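Local coordinates for protein VESB protease (Vibrio cholerae, PDB 4LK4) that probably cleaves peptide bonds as a secreted serine endopeptidase of the trypsin-like S1 family, with an Ig-like domain following the protease domain, at residues 244-249 with 338-343; 283-288 with 329-334. The protein carries 1 engineered substitution. All coordinates share one frame; numbering follows the deposited sequence.

In the fold
Both contacts involve the Ig-like part of VesB, and they meet through its last two strands, 324-335 and 338-349, which are neighbours in one sheet. Interaction 1 lies nearer the centre of the chain, where the segment leaving the protease part runs into strand 248-258; interaction 2 lies farther out, where strand 278-283 ends and a loop begins. Each is partly buried. The chemistry differs: a lysine gripping a backbone carbonyl, a small apolar contact and a bridging water at the first, and a strand-end pair with a threonine hydroxyl bonded to a strand N-H and clustered phenylalanines at the second. They join where Thr343 OG1 lies 2.6 Å from Glu330 OE2, probably a hydrogen bond.

Interaction 1. Residues 244-249 with 338-343; sequences HTNQLS and GSKRAT
His244 and Thr343 are bridged by a water: it lies in the plane of the imidazole at its edge, 2.8 Å from His244 NE2, and donates to Thr343 O at 2.7 Å. Two residues on, Asn246 meets Lys340 twice over. Asn246 O accepts from Lys340 NZ at 2.8 Å, with the ammonium nearly along the C=O axis (C=O...N angle 166°). The side-chain amide, with CG anti to the backbone N (chi1 -151°), lies across the lysine's methylene groups at a slant, Asn246 ND2 nearest Lys340 CG at 3.5 Å. The lysine chain, extended beyond CG, carries NZ out to the Asn246 carbonyl, and its ammonium is also gripped by a salt bridge to Asp274 and a cation-pi contact with Tyr335. These partners would be expected to favour the charged form of this largely buried group. Gln247 follows in a left-handed backbone conformation, its CB 4.3 Å from Lys340 NZ. Leu248 then supplies the apolar part: CD2 reaches Ala342 CB at 3.8 Å and Lys340 CB at 4.1 Å. With the CA atoms of Leu248 and Ala342 still 7.5 Å apart, side chains bridge the gap between the parallel strands 248-258 and 338-349. The segment follows helix 238-243, where His244 ND1 bonds Trp240 O; Ser249 pairs by backbone with Thr271 of strand 262-272, and Leu248 packs on Phe333 of strand 324-335.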
loop_
_atom_site.group_PDB
_atom_site.type_symbol
_atom_site.label_atom_id
_atom_site.label_comp_id
_atom_site.label_asym_id
_atom_site.label_seq_id
_atom_site.Cartn_x
_atom_site.Cartn_y
_atom_site.Cartn_z
ATOM N N HIS A 244 4.188 0.454 -8.536
ATOM C CA HIS A 244 4.700 -0.407 -7.476
ATOM C C HIS A 244 4.232 -1.859 -7.551
ATOM O O HIS A 244 4.420 -2.609 -6.607
ATOM C CB HIS A 244 4.421 0.222 -6.126
ATOM C CG HIS A 244 5.166 1.498 -5.917
ATOM N ND1 HIS A 244 4.656 2.724 -6.290
ATOM C CD2 HIS A 244 6.406 1.740 -5.416
ATOM C CE1 HIS A 244 5.556 3.667 -6.050
ATOM N NE2 HIS A 244 6.620 3.098 -5.508
ATOM N N THR A 245 3.667 -2.268 -8.688
ATOM C CA THR A 245 3.308 -3.673 -8.929
ATOM C C THR A 245 3.889 -4.091 -10.272
ATOM O O THR A 245 3.280 -4.840 -11.040
ATOM C CB THR A 245 1.784 -3.838 -8.966
ATOM O OG1 THR A 245 1.227 -2.955 -9.957
ATOM C CG2 THR A 245 1.149 -3.545 -7.586
ATOM N N ASN A 246 5.097 -3.599 -10.543
ATOM C CA ASN A 246 5.702 -3.626 -11.866
ATOM C C ASN A 246 6.885 -4.606 -11.948
ATOM O O ASN A 246 7.741 -4.502 -12.829
ATOM C CB ASN A 246 6.152 -2.198 -12.174
ATOM C CG ASN A 246 6.153 -1.877 -13.653
ATOM O OD1 ASN A 246 5.732 -2.675 -14.487
ATOM N ND2 ASN A 246 6.674 -0.701 -13.988
ATOM N N GLN A 247 6.953 -5.548 -11.013
ATOM C CA GLN A 247 7.984 -6.610 -11.041
ATOM C C GLN A 247 9.430 -6.110 -10.990
ATOM O O GLN A 247 10.368 -6.770 -11.467
ATOM C CB GLN A 247 7.765 -7.545 -12.229
ATOM C CG GLN A 247 6.358 -8.127 -12.284
ATOM C CD GLN A 247 6.151 -8.969 -13.522
ATOM O OE1 GLN A 247 6.223 -10.194 -13.467
ATOM N NE2 GLN A 247 5.921 -8.310 -14.663
ATOM N N LEU A 248 9.590 -4.938 -10.385
ATOM C CA LEU A 248 10.885 -4.416 -9.988
ATOM C C LEU A 248 10.824 -4.363 -8.470
ATOM O O LEU A 248 10.139 -3.518 -7.901
ATOM C CB LEU A 248 11.104 -3.015 -10.575
ATOM C CG LEU A 248 12.362 -2.257 -10.140
ATOM C CD1 LEU A 248 13.587 -3.130 -10.369
ATOM C CD2 LEU A 248 12.509 -0.914 -10.857
ATOM N N SER A 249 11.517 -5.291 -7.828
ATOM C CA SER A 249 11.525 -5.381 -6.379
ATOM C C SER A 249 12.739 -4.690 -5.769
ATOM O O SER A 249 13.895 -4.989 -6.106
ATOM C CB SER A 249 11.522 -6.832 -5.937
ATOM O OG SER A 249 11.601 -6.913 -4.533
ATOM N N GLY A 338 8.851 -0.363 -21.994
ATOM C CA GLY A 338 8.919 1.098 -21.819
ATOM C C GLY A 338 10.005 1.462 -20.816
ATOM O O GLY A 338 11.209 1.423 -21.132
ATOM N N SER A 339 9.599 1.797 -19.595
ATOM C CA SER A 339 10.571 2.062 -18.549
ATOM C C SER A 339 9.995 1.820 -17.181
ATOM O O SER A 339 8.801 1.819 -17.028
ATOM C CB SER A 339 11.102 3.484 -18.640
ATOM O OG SER A 339 10.103 4.451 -18.437
ATOM N N LYS A 340 10.884 1.621 -16.207
ATOM C CA LYS A 340 10.529 1.400 -14.808
ATOM C C LYS A 340 11.364 2.297 -13.921
ATOM O O LYS A 340 12.547 2.568 -14.217
ATOM C CB LYS A 340 10.781 -0.048 -14.431
ATOM C CG LYS A 340 9.932 -0.996 -15.245
ATOM C CD LYS A 340 10.035 -2.409 -14.729
ATOM C CE LYS A 340 9.259 -3.344 -15.633
ATOM N NZ LYS A 340 9.296 -4.732 -15.098
ATOM N N ARG A 341 10.753 2.774 -12.849
ATOM C CA ARG A 341 11.411 3.676 -11.928
ATOM C C ARG A 341 11.232 3.113 -10.547
ATOM O O ARG A 341 10.127 2.762 -10.163
ATOM C CB ARG A 341 10.793 5.078 -12.001
ATOM C CG ARG A 341 11.027 5.791 -13.336
ATOM C CD ARG A 341 10.316 7.135 -13.426
ATOM N NE ARG A 341 10.540 7.811 -14.709
ATOM C CZ ARG A 341 11.430 8.783 -14.929
ATOM N NH1 ARG A 341 12.230 9.241 -13.973
ATOM N NH2 ARG A 341 11.527 9.307 -16.135
ATOM N N ALA A 342 12.316 3.011 -9.809
ATOM C CA ALA A 342 12.270 2.734 -8.406
ATOM C C ALA A 342 12.699 4.001 -7.695
ATOM O O ALA A 342 13.770 4.568 -7.987
ATOM C CB ALA A 342 13.216 1.609 -8.059
ATOM N N THR A 343 11.870 4.422 -6.741
ATOM C CA THR A 343 12.141 5.594 -5.916
ATOM C C THR A 343 12.369 5.128 -4.480
ATOM O O THR A 343 11.482 4.563 -3.858
ATOM C CB THR A 343 10.966 6.582 -6.014
ATOM O OG1 THR A 343 10.712 6.850 -7.386
ATOM C CG2 THR A 343 11.250 7.874 -5.354
HETATM O O HOH W 1 8.801 4.407 -4.265
#

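Interaction 2. Residues 283-288 with 329-334; sequences NTFSSL and FELIFS
Asn283 and Leu331 form an antiparallel non-hydrogen-bonded pair with their CA atoms 4.4 Å apart, and just beyond it Thr284 N gives a weak bond of 3.1 Å to Glu330 O. The return bond is made by a side chain: Glu330 N donates to Thr284 OG1 at 2.8 Å, though bent (134° at the hydrogen). The hydroxyl reaches that N-H because it sits between the backbone N and the carbonyl carbon (chi1 48°), while Thr284 CG2 packs beside Glu330 CB. Farther out, the Glu330 carboxylate turns to the next strand, OE2 in a hydrogen bond with Thr343 OG1 and OE1 in a salt bridge with Arg341 NH1. On the face that carries Phe329 and Leu331, Phe285 crosses Phe329 obliquely, their planes at 38°. Phe285 CE1 comes within 3.5 Å of Phe329 CD2, and Phe285 CZ lies 4.1 Å from Leu331 CD1, a methyl that also sits in plane at the edge of the Phe329 ring. Leu288 enlarges the cluster, with CD1 3.9 Å from Phe329 CB, and Phe268 meets the Phe329 ring edge-to-face. Asn283 ND2 bonds Tyr280 OH, leaving Asn283 OD1 to accept from Phe285 N at 3.2 Å, an Asx turn; separately, Ser287 OG donates to Thr284 O. The turn closes strand 278-283: the chain leaves for a helical-like bend, while the Phe285 ring stays packed on the sheet of the Ig-like domain.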
loop_
_atom_site.group_PDB
_atom_site.type_symbol
_atom_site.label_atom_id
_atom_site.label_comp_id
_atom_site.label_asym_id
_atom_site.label_seq_id
_atom_site.Cartn_x
_atom_site.Cartn_y
_atom_site.Cartn_z
ATOM N N ASN A 283 19.377 8.010 -13.250
ATOM C CA ASN A 283 19.066 8.210 -11.855
ATOM C C ASN A 283 18.934 9.689 -11.567
ATOM O O ASN A 283 19.151 10.483 -12.444
ATOM C CB ASN A 283 20.128 7.594 -10.990
ATOM C CG ASN A 283 21.481 8.143 -11.294
ATOM O OD1 ASN A 283 21.753 9.317 -11.057
ATOM N ND2 ASN A 283 22.349 7.296 -11.810
ATOM N N THR A 284 18.536 10.045 -10.351
ATOM C CA THR A 284 18.319 11.442 -9.968
ATOM C C THR A 284 19.330 11.897 -8.925
ATOM O O THR A 284 19.106 12.885 -8.228
ATOM C CB THR A 284 16.902 11.637 -9.406
ATOM O OG1 THR A 284 16.615 10.616 -8.437
ATOM C CG2 THR A 284 15.885 11.557 -10.532
ATOM N N PHE A 285 20.442 11.180 -8.820
ATOM C CA PHE A 285 21.459 11.508 -7.824
ATOM C C PHE A 285 21.964 12.944 -7.919
ATOM O O PHE A 285 22.169 13.571 -6.884
ATOM C CB PHE A 285 22.650 10.558 -7.927
ATOM C CG PHE A 285 22.333 9.148 -7.539
ATOM C CD1 PHE A 285 21.541 8.874 -6.428
ATOM C CD2 PHE A 285 22.849 8.088 -8.269
ATOM C CE1 PHE A 285 21.271 7.566 -6.056
ATOM C CE2 PHE A 285 22.581 6.777 -7.901
ATOM C CZ PHE A 285 21.784 6.517 -6.788
ATOM N N SER A 286 22.144 13.449 -9.144
ATOM C CA SER A 286 22.496 14.865 -9.390
ATOM C C SER A 286 21.646 15.860 -8.614
ATOM O O SER A 286 22.160 16.786 -8.006
ATOM C CB SER A 286 22.332 15.201 -10.874
ATOM O OG SER A 286 23.385 14.644 -11.630
ATOM N N SER A 287 20.332 15.669 -8.661
ATOM C CA SER A 287 19.398 16.610 -8.047
ATOM C C SER A 287 19.555 16.778 -6.524
ATOM O O SER A 287 19.091 17.776 -5.987
ATOM C CB SER A 287 17.951 16.206 -8.366
ATOM O OG SER A 287 17.591 15.034 -7.646
ATOM N N LEU A 288 20.183 15.825 -5.832
ATOM C CA LEU A 288 20.298 15.895 -4.369
ATOM C C LEU A 288 21.486 16.743 -3.913
ATOM O O LEU A 288 22.439 16.935 -4.686
ATOM C CB LEU A 288 20.401 14.486 -3.785
ATOM C CG LEU A 288 19.115 13.675 -3.947
ATOM C CD1 LEU A 288 19.346 12.239 -3.510
ATOM C CD2 LEU A 288 17.970 14.325 -3.172
ATOM N N PHE A 329 15.686 9.339 -3.911
ATOM C CA PHE A 329 16.379 9.172 -5.176
ATOM C C PHE A 329 15.733 8.054 -5.989
ATOM O O PHE A 329 15.107 7.142 -5.450
ATOM C CB PHE A 329 17.862 8.879 -4.949
ATOM C CG PHE A 329 18.101 7.690 -4.080
ATOM C CD1 PHE A 329 18.105 7.815 -2.707
ATOM C CD2 PHE A 329 18.288 6.440 -4.639
ATOM C CE1 PHE A 329 18.304 6.713 -1.901
ATOM C CE2 PHE A 329 18.499 5.338 -3.848
ATOM C CZ PHE A 329 18.499 5.471 -2.471
ATOM N N GLU A 330 15.941 8.132 -7.286
ATOM C CA GLU A 330 15.216 7.378 -8.260
ATOM C C GLU A 330 16.209 6.690 -9.187
ATOM O O GLU A 330 17.130 7.338 -9.717
ATOM C CB GLU A 330 14.373 8.372 -9.052
ATOM C CG GLU A 330 13.278 7.775 -9.897
ATOM C CD GLU A 330 12.073 8.717 -10.039
ATOM O OE1 GLU A 330 11.948 9.370 -11.100
ATOM O OE2 GLU A 330 11.255 8.812 -9.082
ATOM N N LEU A 331 16.045 5.391 -9.378
ATOM C CA LEU A 331 16.789 4.696 -10.417
ATOM C C LEU A 331 15.813 4.381 -11.536
ATOM O O LEU A 331 14.729 3.890 -11.281
ATOM C CB LEU A 331 17.428 3.409 -9.904
ATOM C CG LEU A 331 18.740 3.476 -9.124
ATOM C CD1 LEU A 331 18.555 4.109 -7.752
ATOM C CD2 LEU A 331 19.281 2.058 -8.974
ATOM N N ILE A 332 16.230 4.646 -12.771
ATOM C CA ILE A 332 15.400 4.474 -13.950
ATOM C C ILE A 332 15.967 3.381 -14.854
ATOM O O ILE A 332 17.178 3.353 -15.132
ATOM C CB ILE A 332 15.394 5.757 -14.775
ATOM C CG1 ILE A 332 15.180 6.979 -13.887
ATOM C CG2 ILE A 332 14.316 5.682 -15.832
ATOM C CD1 ILE A 332 15.486 8.282 -14.598
ATOM N N PHE A 333 15.081 2.520 -15.341
ATOM C CA PHE A 333 15.461 1.406 -16.196
ATOM C C PHE A 333 14.613 1.394 -17.424
ATOM O O PHE A 333 13.438 1.709 -17.350
ATOM C CB PHE A 333 15.261 0.078 -15.510
ATOM C CG PHE A 333 15.949 -0.028 -14.193
ATOM C CD1 PHE A 333 15.336 0.440 -13.039
ATOM C CD2 PHE A 333 17.200 -0.613 -14.099
ATOM C CE1 PHE A 333 15.962 0.331 -11.813
ATOM C CE2 PHE A 333 17.833 -0.727 -12.871
ATOM C CZ PHE A 333 17.207 -0.257 -11.725
ATOM N N SER A 334 15.232 1.046 -18.548
ATOM C CA SER A 334 14.545 0.862 -19.809
ATOM C C SER A 334 14.260 -0.607 -19.938
ATOM O O SER A 334 15.055 -1.426 -19.473
ATOM C CB SER A 334 15.451 1.263 -20.965
ATOM O OG SER A 334 15.947 2.546 -20.754
#